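Local structure of CCMAN5 (Cellulosimicrobium cellulans, 2XSG) at residues 379-384 with 425-430; 84-90 with 119-124; 540-544 with 566-570. The protein hydrolyses alpha-mannosides as a calcium-containing family GH92 glycosidase, and probably uncaps phosphorylated mannose on yeast-made glycoproteins to expose mannose 6-phosphate. Residues are numbered along the deposited sequence.

Contact 1: residues 379-384 with 425-430; sequences VYLFAD and DRLDEA
Residues 379-384 are a helical stretch inside helix 368-387, while 425-430 cover a turn and the first residues of helix 427-438. The two helices pack in the GH92 catalytic domain, an (alpha/alpha)6 barrel in this family. Asp425 is extended (phi/psi -58/135) and Arg426, the N-cap residue, takes a left-handed conformation (72/20) before helical angles set in; Ala430 N then bonds to Arg426 O at 3.0 Å. The backbones come closest where the CA atoms of Ala383 and Ala430 lie 3.9 Å apart, an approach that small side chains allow. Ala430 CB sits 3.4 Å from Val379 O and 4.0 Å from Phe382 CB. Val379 (chi1 t) puts CG1 3.4 Å from Asp425 O and 3.9 Å from Ala430 CB, with CG2 4.1 Å from Leu427 CD1. Phe382 continues onto Ala433, Leu434 and Leu437.

Beside this apolar seam runs a charged one. Arg426, with chi1 m, chi2 at -143° and chi3 m, brings its guanidinium edge-on over the face of the Tyr380 ring, NH2 leading (3.4 Å to Tyr380 CD2): CZ is 4.4 Å from the ring centroid, 12° off the normal, a cation-pi contact. Ala383 CB lies over one guanidinium face, 3.5 Å from Arg426 NH1. Tyr380 OH gives a weak bond to Asp425 OD2 (2.8 Å). Asp384, whose OD2 is held by Tyr332, joins Arg426 and Glu429 in a salt-bridge network: a weak, long link of Arg426 NH1 to Glu429 OE1, 3.4 Å, and a short one of Arg426 NH2 to Asp384 OD1, 2.6 Å.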
loop_
_atom_site.group_PDB
_atom_site.type_symbol
_atom_site.label_atom_id
_atom_site.label_comp_id
_atom_site.label_asym_id
_atom_site.label_seq_id
_atom_site.Cartn_x
_atom_site.Cartn_y
_atom_site.Cartn_z
ATOM N N VAL A 379 -8.710 6.867 -14.021
ATOM C CA VAL A 379 -9.702 7.268 -15.033
ATOM C C VAL A 379 -9.564 6.469 -16.341
ATOM O O VAL A 379 -10.562 5.967 -16.849
ATOM C CB VAL A 379 -9.698 8.798 -15.276
ATOM C CG1 VAL A 379 -10.546 9.159 -16.477
ATOM C CG2 VAL A 379 -10.220 9.531 -14.031
ATOM N N TYR A 380 -8.343 6.320 -16.852
ATOM C CA TYR A 380 -8.105 5.539 -18.075
ATOM C C TYR A 380 -8.477 4.080 -17.921
ATOM O O TYR A 380 -8.978 3.463 -18.869
ATOM C CB TYR A 380 -6.643 5.601 -18.503
ATOM C CG TYR A 380 -6.322 6.668 -19.491
ATOM C CD1 TYR A 380 -6.840 7.950 -19.343
ATOM C CD2 TYR A 380 -5.488 6.407 -20.583
ATOM C CE1 TYR A 380 -6.548 8.948 -20.254
ATOM C CE2 TYR A 380 -5.183 7.412 -21.509
ATOM C CZ TYR A 380 -5.726 8.674 -21.327
ATOM O OH TYR A 380 -5.445 9.689 -22.185
ATOM N N LEU A 381 -8.226 3.543 -16.729
ATOM C CA LEU A 381 -8.508 2.142 -16.429
ATOM C C LEU A 381 -9.997 1.829 -16.539
ATOM O O LEU A 381 -10.377 0.817 -17.138
ATOM C CB LEU A 381 -7.957 1.740 -15.054
ATOM C CG LEU A 381 -8.190 0.270 -14.688
ATOM C CD1 LEU A 381 -7.396 -0.630 -15.624
ATOM C CD2 LEU A 381 -7.841 -0.023 -13.242
ATOM N N PHE A 382 -10.828 2.695 -15.960
ATOM C CA PHE A 382 -12.292 2.555 -16.063
ATOM C C PHE A 382 -12.815 2.932 -17.454
ATOM O O PHE A 382 -13.766 2.336 -17.943
ATOM C CB PHE A 382 -13.010 3.334 -14.946
ATOM C CG PHE A 382 -13.104 2.556 -13.650
ATOM C CD1 PHE A 382 -14.140 1.660 -13.438
ATOM C CD2 PHE A 382 -12.108 2.666 -12.676
ATOM C CE1 PHE A 382 -14.214 0.898 -12.254
ATOM C CE2 PHE A 382 -12.179 1.921 -11.502
ATOM C CZ PHE A 382 -13.233 1.027 -11.298
ATOM N N ALA A 383 -12.175 3.907 -18.089
ATOM C CA ALA A 383 -12.535 4.308 -19.439
ATOM C C ALA A 383 -12.300 3.140 -20.407
ATOM O O ALA A 383 -13.109 2.915 -21.335
ATOM C CB ALA A 383 -11.747 5.522 -19.848
ATOM N N ASP A 384 -11.219 2.397 -20.165
ATOM C CA ASP A 384 -10.879 1.197 -20.929
ATOM C C ASP A 384 -11.889 0.060 -20.747
ATOM O O ASP A 384 -12.304 -0.562 -21.741
ATOM C CB ASP A 384 -9.455 0.717 -20.611
ATOM C CG ASP A 384 -8.380 1.620 -21.207
ATOM O OD1 ASP A 384 -8.720 2.491 -22.054
ATOM O OD2 ASP A 384 -7.195 1.474 -20.817
ATOM N N ASP A 425 -8.647 13.652 -18.847
ATOM C CA ASP A 425 -9.056 13.103 -20.118
ATOM C C ASP A 425 -9.803 11.785 -19.917
ATOM O O ASP A 425 -9.389 10.948 -19.109
ATOM C CB ASP A 425 -7.833 12.931 -21.032
ATOM C CG ASP A 425 -8.204 12.426 -22.422
ATOM O OD1 ASP A 425 -9.146 12.997 -23.043
ATOM O OD2 ASP A 425 -7.552 11.450 -22.889
ATOM N N ARG A 426 -10.923 11.637 -20.642
ATOM C CA ARG A 426 -11.751 10.419 -20.674
ATOM C C ARG A 426 -12.569 10.156 -19.407
ATOM O O ARG A 426 -13.008 9.030 -19.168
ATOM C CB ARG A 426 -10.924 9.177 -21.039
ATOM C CG ARG A 426 -10.342 9.231 -22.446
ATOM C CD ARG A 426 -10.386 7.849 -23.062
ATOM N NE ARG A 426 -9.304 7.021 -22.580
ATOM C CZ ARG A 426 -9.304 5.689 -22.559
ATOM N NH1 ARG A 426 -10.357 4.964 -22.969
ATOM N NH2 ARG A 426 -8.226 5.084 -22.088
ATOM N N LEU A 427 -12.790 11.189 -18.605
ATOM C CA LEU A 427 -13.636 11.048 -17.409
ATOM C C LEU A 427 -15.070 10.699 -17.807
ATOM O O LEU A 427 -15.703 9.864 -17.165
ATOM C CB LEU A 427 -13.586 12.302 -16.538
ATOM C CG LEU A 427 -14.397 12.348 -15.237
ATOM C CD1 LEU A 427 -13.890 11.319 -14.229
ATOM C CD2 LEU A 427 -14.370 13.773 -14.645
ATOM N N ASP A 428 -15.573 11.303 -18.885
ATOM C CA ASP A 428 -16.921 10.969 -19.370
ATOM C C ASP A 428 -17.077 9.465 -19.667
ATOM O O ASP A 428 -18.124 8.901 -19.396
ATOM C CB ASP A 428 -17.348 11.841 -20.575
ATOM C CG ASP A 428 -16.406 11.720 -21.781
ATOM O OD1 ASP A 428 -15.345 11.058 -21.703
ATOM O OD2 ASP A 428 -16.723 12.320 -22.827
ATOM N N GLU A 429 -16.026 8.839 -20.199
ATOM C CA GLU A 429 -16.014 7.385 -20.454
ATOM C C GLU A 429 -15.880 6.555 -19.179
ATOM O O GLU A 429 -16.495 5.488 -19.063
ATOM C CB GLU A 429 -14.846 6.986 -21.353
ATOM C CG GLU A 429 -14.987 7.278 -22.803
ATOM C CD GLU A 429 -13.777 6.795 -23.559
ATOM O OE1 GLU A 429 -13.593 5.553 -23.676
ATOM O OE2 GLU A 429 -12.998 7.666 -24.015
ATOM N N ALA A 430 -15.036 7.011 -18.254
ATOM C CA ALA A 430 -14.854 6.330 -16.984
ATOM C C ALA A 430 -16.169 6.246 -16.197
ATOM O O ALA A 430 -16.476 5.223 -15.596
ATOM C CB ALA A 430 -13.762 7.040 -16.147
#

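Contact 2: residues 84-90 with 119-124; sequences TSGSYTA and NVAGTD
Two segments run parallel in the N-terminal beta domain: 84-90, the end of strand 80-84 and the loop after it, and 119-124, the end of strand 112-121 and the residues that follow. Ser87 N bonds to Gly122 O (2.8 Å) and Asp124 N to Ser87 O (3.0 Å), making a single bridge, Ser87 with Thr123; Ser85 N adds a bond to Val120 O (2.9 Å). At phi/psi 116/-171 a CB on Gly122 would jam against the carbonyl O of Ala121.

Thr84 (chi1 t) makes an ST turn, OG1 accepting from Gly86 N at 3.0 Å and touching Val120 CG2 at 3.4 Å. Tyr88 (m, chi2 97°) has CD2 3.7 Å from Asp124 OD1 and its hydroxyl bonded to Thr96. Asp124 (m, chi2 -60°; backbone 50/-134) reaches forward to Thr89 (p): OD1 takes Thr89 N at 3.0 Å, OD2 takes Thr89 OG1 at 2.6 Å. Water 1 joins Ser85 O (3.0 Å) to Gly122 N (2.9 Å).

The pairing is mainly polar: beyond the bridge, the Asp124 carboxylate takes over from main-chain bonds.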
loop_
_atom_site.group_PDB
_atom_site.type_symbol
_atom_site.label_atom_id
_atom_site.label_comp_id
_atom_site.label_asym_id
_atom_site.label_seq_id
_atom_site.Cartn_x
_atom_site.Cartn_y
_atom_site.Cartn_z
ATOM N N THR A 84 23.764 -20.900 -8.108
ATOM C CA THR A 84 24.164 -22.216 -7.621
ATOM C C THR A 84 25.454 -22.694 -8.282
ATOM O O THR A 84 25.756 -22.306 -9.419
ATOM C CB THR A 84 23.048 -23.255 -7.827
ATOM O OG1 THR A 84 23.422 -24.484 -7.204
ATOM C CG2 THR A 84 22.759 -23.487 -9.319
ATOM N N SER A 85 26.219 -23.518 -7.564
ATOM C CA SER A 85 27.392 -24.173 -8.148
ATOM C C SER A 85 27.053 -25.609 -8.498
ATOM O O SER A 85 27.914 -26.367 -8.953
ATOM C CB SER A 85 28.593 -24.126 -7.200
ATOM O OG SER A 85 28.914 -22.789 -6.891
ATOM N N GLY A 86 25.794 -25.973 -8.289
ATOM C CA GLY A 86 25.314 -27.304 -8.652
ATOM C C GLY A 86 25.008 -27.449 -10.127
ATOM O O GLY A 86 25.063 -26.470 -10.880
ATOM N N SER A 87 24.679 -28.687 -10.512
ATOM C CA SER A 87 24.313 -29.089 -11.871
ATOM C C SER A 87 22.940 -29.764 -11.868
ATOM O O SER A 87 22.539 -30.365 -10.861
ATOM C CB SER A 87 25.329 -30.112 -12.401
ATOM O OG SER A 87 26.604 -29.512 -12.561
ATOM N N TYR A 88 22.253 -29.723 -13.003
ATOM C CA TYR A 88 20.936 -30.373 -13.138
ATOM C C TYR A 88 20.839 -31.241 -14.398
ATOM O O TYR A 88 21.488 -30.957 -15.415
ATOM C CB TYR A 88 19.824 -29.316 -13.138
ATOM C CG TYR A 88 19.657 -28.590 -11.805
ATOM C CD1 TYR A 88 20.252 -27.350 -11.583
ATOM C CD2 TYR A 88 18.903 -29.151 -10.772
ATOM C CE1 TYR A 88 20.087 -26.666 -10.362
ATOM C CE2 TYR A 88 18.743 -28.489 -9.552
ATOM C CZ TYR A 88 19.335 -27.249 -9.359
ATOM O OH TYR A 88 19.170 -26.606 -8.160
ATOM N N THR A 89 20.025 -32.292 -14.323
ATOM C CA THR A 89 19.745 -33.174 -15.469
ATOM C C THR A 89 18.231 -33.250 -15.708
ATOM O O THR A 89 17.775 -33.917 -16.636
ATOM C CB THR A 89 20.295 -34.632 -15.267
ATOM O OG1 THR A 89 19.642 -35.256 -14.154
ATOM C CG2 THR A 89 21.792 -34.649 -15.032
ATOM N N ALA A 90 17.463 -32.575 -14.845
ATOM C CA ALA A 90 16.009 -32.451 -14.977
ATOM C C ALA A 90 15.580 -31.132 -14.333
ATOM O O ALA A 90 16.419 -30.413 -13.778
ATOM C CB ALA A 90 15.282 -33.637 -14.314
ATOM N N ASN A 119 27.378 -21.422 -0.179
ATOM C CA ASN A 119 27.508 -22.076 -1.484
ATOM C C ASN A 119 26.777 -23.417 -1.456
ATOM O O ASN A 119 26.679 -24.045 -0.405
ATOM C CB ASN A 119 28.989 -22.243 -1.839
ATOM C CG ASN A 119 29.226 -22.726 -3.269
ATOM O OD1 ASN A 119 30.207 -23.426 -3.520
ATOM N ND2 ASN A 119 28.338 -22.359 -4.212
ATOM N N VAL A 120 26.230 -23.823 -2.604
ATOM C CA VAL A 120 25.612 -25.133 -2.765
ATOM C C VAL A 120 26.109 -25.785 -4.062
ATOM O O VAL A 120 26.314 -25.098 -5.078
ATOM C CB VAL A 120 24.049 -25.081 -2.711
ATOM C CG1 VAL A 120 23.575 -24.569 -1.355
ATOM C CG2 VAL A 120 23.468 -24.206 -3.850
ATOM N N ALA A 121 26.315 -27.102 -4.021
ATOM C CA ALA A 121 26.850 -27.854 -5.170
ATOM C C ALA A 121 26.386 -29.306 -5.156
ATOM O O ALA A 121 25.796 -29.748 -4.186
ATOM C CB ALA A 121 28.375 -27.781 -5.199
ATOM N N GLY A 122 26.681 -30.050 -6.220
ATOM C CA GLY A 122 26.151 -31.397 -6.387
ATOM C C GLY A 122 25.248 -31.480 -7.611
ATOM O O GLY A 122 25.191 -30.537 -8.406
ATOM N N THR A 123 24.553 -32.609 -7.769
ATOM C CA THR A 123 23.749 -32.861 -8.960
ATOM C C THR A 123 22.317 -33.200 -8.559
ATOM O O THR A 123 22.083 -34.103 -7.744
ATOM C CB THR A 123 24.383 -33.962 -9.858
ATOM O OG1 THR A 123 25.713 -33.559 -10.208
ATOM C CG2 THR A 123 23.582 -34.146 -11.130
ATOM N N ASP A 124 21.376 -32.430 -9.088
ATOM C CA ASP A 124 19.951 -32.616 -8.800
ATOM C C ASP A 124 19.639 -32.709 -7.292
ATOM O O ASP A 124 20.166 -31.922 -6.498
ATOM C CB ASP A 124 19.406 -33.837 -9.566
ATOM C CG ASP A 124 19.491 -33.667 -11.082
ATOM O OD1 ASP A 124 18.878 -32.712 -11.630
ATOM O OD2 ASP A 124 20.163 -34.501 -11.729
HETATM O O HOH W 1 28.346 -29.327 -8.510
#

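Contact 3: residues 540-544 with 566-570; sequences WQYHW and GMRHM
This is a packing joint between two helical segments of the catalytic domain, an (alpha/alpha)6 barrel in family GH92, built from tryptophan and methionine side chains. The segment 566-570 is the end of helix 560-570, with Met570 N bonded to Gly566 O at 2.8 Å; 540-544 begins on the short helix 539-542. The backbones stay apart, the nearest CA atoms, those of Trp540 and Met570, being 7.3 Å from each other, so side chains fill the gap.

Trp540 (chi1 m, chi2 99°) points toward the partner helix. Its CZ3 lies 3.6 Å from Gly566 O, its CZ2 3.7 Å from CD2 of His569, which also stacks on Trp501, and its CE3 3.7 Å from Met570 SD, an oblique Met-aromatic contact. The carbonyl Trp540 O is 3.4 Å from Met570 CE. Gln541 touches that same methyl, CG to Met570 CE 4.0 Å, while its amide bonds to Leu583 O and Thr538 N; the side chain is about 11 Å from the calcium ion, which Asn588, Glu589 and Asp662 bind. After Tyr542 and His543, Trp544 (m, chi2 101°) brings its indole against two sulfurs, one over a face and one at the edge. Met567 SD lies over the face, 3.8 Å from the centroid of the six-membered ring of Trp544. Met570 (t, p, t) reaches the ring edge, where Trp544 NE1 gives a weak hydrogen bond to Met570 SD at 3.4 Å.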
loop_
_atom_site.group_PDB
_atom_site.type_symbol
_atom_site.label_atom_id
_atom_site.label_comp_id
_atom_site.label_asym_id
_atom_site.label_seq_id
_atom_site.Cartn_x
_atom_site.Cartn_y
_atom_site.Cartn_z
ATOM N N TRP A 540 -19.293 -0.731 15.821
ATOM C CA TRP A 540 -18.669 0.498 16.347
ATOM C C TRP A 540 -17.639 1.088 15.380
ATOM O O TRP A 540 -17.524 2.312 15.265
ATOM C CB TRP A 540 -17.992 0.253 17.675
ATOM C CG TRP A 540 -18.880 0.356 18.875
ATOM C CD1 TRP A 540 -19.457 -0.665 19.550
ATOM C CD2 TRP A 540 -19.265 1.561 19.557
ATOM N NE1 TRP A 540 -20.193 -0.180 20.607
ATOM C CE2 TRP A 540 -20.086 1.183 20.633
ATOM C CE3 TRP A 540 -19.008 2.921 19.345
ATOM C CZ2 TRP A 540 -20.644 2.111 21.514
ATOM C CZ3 TRP A 540 -19.559 3.848 20.229
ATOM C CH2 TRP A 540 -20.376 3.430 21.297
ATOM N N GLN A 541 -16.895 0.219 14.699
ATOM C CA GLN A 541 -15.833 0.653 13.781
ATOM C C GLN A 541 -16.437 1.136 12.446
ATOM O O GLN A 541 -16.080 2.207 11.930
ATOM C CB GLN A 541 -14.816 -0.482 13.584
ATOM C CG GLN A 541 -14.003 -0.788 14.867
ATOM C CD GLN A 541 -13.370 -2.177 14.889
ATOM O OE1 GLN A 541 -13.462 -2.935 13.917
ATOM N NE2 GLN A 541 -12.706 -2.518 16.010
ATOM N N TYR A 542 -17.363 0.351 11.906
ATOM C CA TYR A 542 -18.115 0.745 10.717
ATOM C C TYR A 542 -19.101 1.890 10.947
ATOM O O TYR A 542 -19.493 2.560 9.986
ATOM C CB TYR A 542 -18.858 -0.453 10.138
ATOM C CG TYR A 542 -18.064 -1.282 9.177
ATOM C CD1 TYR A 542 -17.224 -2.310 9.619
ATOM C CD2 TYR A 542 -18.172 -1.065 7.815
ATOM C CE1 TYR A 542 -16.500 -3.090 8.708
ATOM C CE2 TYR A 542 -17.456 -1.830 6.903
ATOM C CZ TYR A 542 -16.635 -2.840 7.354
ATOM O OH TYR A 542 -15.956 -3.565 6.406
ATOM N N HIS A 543 -19.512 2.126 12.193
ATOM C CA HIS A 543 -20.416 3.247 12.501
ATOM C C HIS A 543 -20.013 4.587 11.842
ATOM O O HIS A 543 -20.877 5.333 11.333
ATOM C CB HIS A 543 -20.601 3.442 14.012
ATOM C CG HIS A 543 -21.540 4.564 14.349
ATOM N ND1 HIS A 543 -21.112 5.758 14.884
ATOM C CD2 HIS A 543 -22.875 4.697 14.157
ATOM C CE1 HIS A 543 -22.144 6.571 15.036
ATOM N NE2 HIS A 543 -23.225 5.952 14.595
ATOM N N TRP A 544 -18.707 4.861 11.852
ATOM C CA TRP A 544 -18.123 6.131 11.422
ATOM C C TRP A 544 -17.819 6.167 9.915
ATOM O O TRP A 544 -17.222 7.130 9.432
ATOM C CB TRP A 544 -16.834 6.432 12.225
ATOM C CG TRP A 544 -16.993 6.227 13.711
ATOM C CD1 TRP A 544 -16.572 5.154 14.445
ATOM C CD2 TRP A 544 -17.631 7.124 14.638
ATOM N NE1 TRP A 544 -16.911 5.327 15.777
ATOM C CE2 TRP A 544 -17.569 6.521 15.918
ATOM C CE3 TRP A 544 -18.260 8.376 14.507
ATOM C CZ2 TRP A 544 -18.104 7.126 17.059
ATOM C CZ3 TRP A 544 -18.805 8.970 15.638
ATOM C CH2 TRP A 544 -18.728 8.337 16.898
ATOM N N GLY A 566 -20.171 8.995 22.771
ATOM C CA GLY A 566 -19.857 7.839 21.916
ATOM C C GLY A 566 -18.373 7.744 21.573
ATOM O O GLY A 566 -17.756 6.664 21.674
ATOM N N MET A 567 -17.798 8.881 21.184
ATOM C CA MET A 567 -16.387 8.971 20.803
ATOM C C MET A 567 -15.499 8.643 21.974
ATOM O O MET A 567 -14.565 7.863 21.838
ATOM C CB MET A 567 -16.059 10.351 20.234
ATOM C CG MET A 567 -16.191 10.427 18.725
ATOM S SD MET A 567 -15.279 9.143 17.803
ATOM C CE MET A 567 -13.596 9.527 18.220
ATOM N N ARG A 568 -15.819 9.199 23.143
ATOM C CA ARG A 568 -15.123 8.828 24.364
ATOM C C ARG A 568 -15.198 7.331 24.673
ATOM O O ARG A 568 -14.191 6.740 25.021
ATOM C CB ARG A 568 -15.585 9.689 25.547
ATOM C CG ARG A 568 -15.313 11.187 25.310
ATOM C CD ARG A 568 -15.795 12.082 26.441
ATOM N NE ARG A 568 -14.967 11.868 27.623
ATOM C CZ ARG A 568 -13.963 12.652 28.013
ATOM N NH1 ARG A 568 -13.653 13.742 27.347
ATOM N NH2 ARG A 568 -13.282 12.334 29.094
ATOM N N HIS A 569 -16.376 6.723 24.536
ATOM C CA HIS A 569 -16.546 5.282 24.748
ATOM C C HIS A 569 -15.777 4.442 23.708
ATOM O O HIS A 569 -15.188 3.406 24.058
ATOM C CB HIS A 569 -18.030 4.902 24.710
ATOM C CG HIS A 569 -18.317 3.550 25.282
ATOM N ND1 HIS A 569 -18.202 3.274 26.627
ATOM C CD2 HIS A 569 -18.709 2.395 24.695
ATOM C CE1 HIS A 569 -18.512 2.008 26.845
ATOM N NE2 HIS A 569 -18.828 1.452 25.690
ATOM N N MET A 570 -15.786 4.890 22.450
ATOM C CA MET A 570 -15.006 4.261 21.357
ATOM C C MET A 570 -13.542 4.022 21.734
ATOM O O MET A 570 -12.930 3.023 21.341
ATOM C CB MET A 570 -15.045 5.143 20.112
ATOM C CG MET A 570 -14.390 4.528 18.872
ATOM S SD MET A 570 -15.524 3.347 18.132
ATOM C CE MET A 570 -14.544 2.746 16.760
#

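How the contacts relate
From the N terminus the chain meets contact 2 first: 84-90 pairs with 119-124 after 28 intervening residues that include strands 99-100 and 106-109, tying the edge strand of a five-stranded sheet to strand 112-121 of the ten-stranded one. Contact 1 follows in the catalytic region, bringing helix 427-438 back onto helix 368-387 across 40 residues that include helix 409-418. Contact 3 closes the shortest loop, 21 residues with helix 550-556 inside it. The three stand in series; none nests or crosses. Contacts 1 and 3 share the catalytic range, with centres about 37 Å apart, while contacts 2 and 3, on opposite sides of the chain's centre, have centres about 59 Å apart.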